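PDB 4DQD: extracellular ligand-binding receptor from Rhodopseudomonas palustris, which probably serves as the solute-binding component of a transporter, holding small aromatic acids such as 3-phenylpyruvic acid. Local coordinates for residues F284-W289 / L329-S334. Numbering follows the deposited sequence.
Sequences FGVHLW and LNNGLS. With 3PY (3-hydroxypyruvic acid), chain E; PPY (3-phenylpyruvic acid), chain B.
Two side-chain rotations set this contact: at His287 a chi1 of -56° swings the imidazole back beside its own backbone N and presents ND1 to the amide of Asn331, while Trp289 extends its indole opposite the backbone N (chi1 -175°). The bond from Asn331 ND2 to His287 ND1 is 3.1 Å long and fairly straight (162°), its donor tilted somewhat from the imidazole plane. As ND1 accepts, the N-H of a neutral ring would probably be on NE2, the atom 3.6 Å from C4' of the bound 3-phenylpyruvic acid. Asn331 thus acts as a second-shell residue and probably helps fix the rotation of the pocket histidine; its ND2 also bonds Asp290. In this periplasmic binding protein of the leucine-binding family, the first turns of helix 284-305 meet the type I beta turn Leu329-Gly332 joining two short antiparallel strands. Val286 CG2 sits over the face of the Asn330 amide, 3.3 Å from ND2, which is hydrogen-bonded to Asp290 and weakly to the carbonyl of Val264. Trp289 turns one indole face to 3-hydroxypyruvic acid, with ligand O1 3.5 Å above the ring plane; an alanine here would probably leave that ligand without its flat wall and Phe268 without its ring partner. On Trp289, CD1 approaches Asn330 ND2 at 4.1 Å.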
loop_
_atom_site.group_PDB
_atom_site.type_symbol
_atom_site.label_atom_id
_atom_site.label_comp_id
_atom_site.label_asym_id
_atom_site.label_seq_id
_atom_site.Cartn_x
_atom_site.Cartn_y
_atom_site.Cartn_z
ATOM N N PHE A 284 4.653 -2.338 5.928
ATOM C CA PHE A 284 3.382 -2.895 5.475
ATOM C C PHE A 284 2.399 -3.182 6.597
ATOM O O PHE A 284 1.185 -3.137 6.390
ATOM C CB PHE A 284 3.616 -4.069 4.516
ATOM C CG PHE A 284 4.291 -3.622 3.261
ATOM C CD1 PHE A 284 5.649 -3.816 3.079
ATOM C CD2 PHE A 284 3.578 -2.911 2.308
ATOM C CE1 PHE A 284 6.274 -3.342 1.935
ATOM C CE2 PHE A 284 4.183 -2.438 1.181
ATOM C CZ PHE A 284 5.541 -2.650 0.986
ATOM N N GLY A 285 2.919 -3.437 7.794
ATOM C CA GLY A 285 2.062 -3.646 8.945
ATOM C C GLY A 285 1.282 -2.383 9.261
ATOM O O GLY A 285 0.183 -2.442 9.818
ATOM N N VAL A 286 1.849 -1.231 8.903
ATOM C CA VAL A 286 1.218 0.036 9.264
ATOM C C VAL A 286 -0.016 0.283 8.416
ATOM O O VAL A 286 -0.877 1.093 8.776
ATOM C CB VAL A 286 2.205 1.244 9.198
ATOM C CG1 VAL A 286 2.099 1.985 7.863
ATOM C CG2 VAL A 286 1.946 2.193 10.372
ATOM N N HIS A 287 -0.138 -0.437 7.304
ATOM C CA HIS A 287 -1.357 -0.301 6.512
ATOM C C HIS A 287 -2.567 -0.911 7.221
ATOM O O HIS A 287 -3.696 -0.468 7.024
ATOM C CB HIS A 287 -1.157 -0.881 5.122
ATOM C CG HIS A 287 0.001 -0.281 4.396
ATOM N ND1 HIS A 287 0.454 0.996 4.653
ATOM C CD2 HIS A 287 0.798 -0.773 3.416
ATOM C CE1 HIS A 287 1.485 1.262 3.869
ATOM N NE2 HIS A 287 1.709 0.210 3.105
ATOM N N LEU A 288 -2.325 -1.908 8.063
ATOM C CA LEU A 288 -3.390 -2.434 8.926
ATOM C C LEU A 288 -3.622 -1.471 10.085
ATOM O O LEU A 288 -4.752 -1.128 10.416
ATOM C CB LEU A 288 -3.005 -3.808 9.478
ATOM C CG LEU A 288 -3.966 -4.414 10.504
ATOM C CD1 LEU A 288 -5.417 -4.428 10.000
ATOM C CD2 LEU A 288 -3.524 -5.824 10.928
ATOM N N TRP A 289 -2.526 -1.034 10.700
ATOM C CA TRP A 289 -2.598 -0.119 11.834
ATOM C C TRP A 289 -3.375 1.153 11.477
ATOM O O TRP A 289 -4.294 1.537 12.203
ATOM C CB TRP A 289 -1.171 0.230 12.296
ATOM C CG TRP A 289 -1.097 1.074 13.533
ATOM C CD1 TRP A 289 -0.963 2.434 13.593
ATOM C CD2 TRP A 289 -1.133 0.613 14.889
ATOM N NE1 TRP A 289 -0.911 2.845 14.903
ATOM C CE2 TRP A 289 -1.015 1.747 15.718
ATOM C CE3 TRP A 289 -1.252 -0.650 15.482
ATOM C CZ2 TRP A 289 -1.012 1.657 17.115
ATOM C CZ3 TRP A 289 -1.253 -0.738 16.868
ATOM C CH2 TRP A 289 -1.140 0.410 17.667
ATOM N N LEU A 329 -1.737 10.219 9.485
ATOM C CA LEU A 329 -1.500 8.782 9.517
ATOM C C LEU A 329 -0.048 8.522 9.139
ATOM O O LEU A 329 0.647 9.411 8.634
ATOM C CB LEU A 329 -2.402 8.078 8.506
ATOM C CG LEU A 329 -3.905 8.177 8.773
ATOM C CD1 LEU A 329 -4.668 7.538 7.613
ATOM C CD2 LEU A 329 -4.271 7.501 10.096
ATOM N N ASN A 330 0.417 7.301 9.374
ATOM C CA ASN A 330 1.744 6.931 8.898
ATOM C C ASN A 330 1.826 7.035 7.381
ATOM O O ASN A 330 2.890 7.289 6.817
ATOM C CB ASN A 330 2.071 5.517 9.355
ATOM C CG ASN A 330 2.369 5.456 10.830
ATOM O OD1 ASN A 330 3.505 5.700 11.236
ATOM N ND2 ASN A 330 1.354 5.153 11.649
ATOM N N ASN A 331 0.681 6.851 6.732
ATOM C CA ASN A 331 0.602 6.944 5.284
ATOM C C ASN A 331 0.483 8.356 4.729
ATOM O O ASN A 331 0.576 8.546 3.516
ATOM C CB ASN A 331 -0.569 6.104 4.777
ATOM C CG ASN A 331 -0.189 4.658 4.556
ATOM O OD1 ASN A 331 0.388 4.311 3.518
ATOM N ND2 ASN A 331 -0.520 3.797 5.519
ATOM N N GLY A 332 0.300 9.348 5.599
ATOM C CA GLY A 332 0.236 10.728 5.152
ATOM C C GLY A 332 -0.875 11.532 5.817
ATOM O O GLY A 332 -1.489 11.075 6.776
ATOM N N LEU A 333 -1.134 12.728 5.291
ATOM C CA LEU A 333 -2.165 13.599 5.854
ATOM C C LEU A 333 -3.478 13.317 5.144
ATOM O O LEU A 333 -3.613 13.598 3.952
ATOM C CB LEU A 333 -1.774 15.064 5.683
ATOM C CG LEU A 333 -2.804 16.075 6.184
ATOM C CD1 LEU A 333 -2.992 15.939 7.684
ATOM C CD2 LEU A 333 -2.329 17.475 5.824
ATOM N N SER A 334 -4.428 12.756 5.886
ATOM C CA SER A 334 -5.651 12.196 5.325
ATOM C C SER A 334 -6.865 13.087 5.529
ATOM O O SER A 334 -7.180 13.485 6.652
ATOM C CB SER A 334 -5.926 10.832 5.959
ATOM O OG SER A 334 -7.137 10.267 5.462
HETATM C C1 3PY E . -4.641 2.595 15.802
HETATM O O1 3PY E . -4.455 2.096 14.662
HETATM O O2 3PY E . -4.643 3.846 15.974
HETATM C C2 3PY E . -4.860 1.673 16.946
HETATM O O3 3PY E . -4.917 2.104 18.090
HETATM C C3 3PY E . -5.058 0.233 16.656
HETATM O O4 3PY E . -6.420 0.056 16.491
HETATM C C1 PPY B . 0.266 -4.618 -5.191
HETATM O O1 PPY B . 1.366 -5.235 -5.217
HETATM O O2 PPY B . -0.722 -4.943 -5.850
HETATM C C2 PPY B . 0.149 -3.422 -4.369
HETATM O O3 PPY B . -0.955 -2.879 -4.268
HETATM C C3 PPY B . 1.460 -3.038 -3.792
HETATM C "C1'" PPY B . 1.443 -2.080 -2.668
HETATM C "C2'" PPY B . 2.334 -1.040 -2.647
HETATM C "C3'" PPY B . 2.337 -0.071 -1.517
HETATM C "C4'" PPY B . 1.456 -0.229 -0.479
HETATM C "C5'" PPY B . 0.507 -1.377 -0.508
HETATM C "C6'" PPY B . 0.494 -2.261 -1.541
#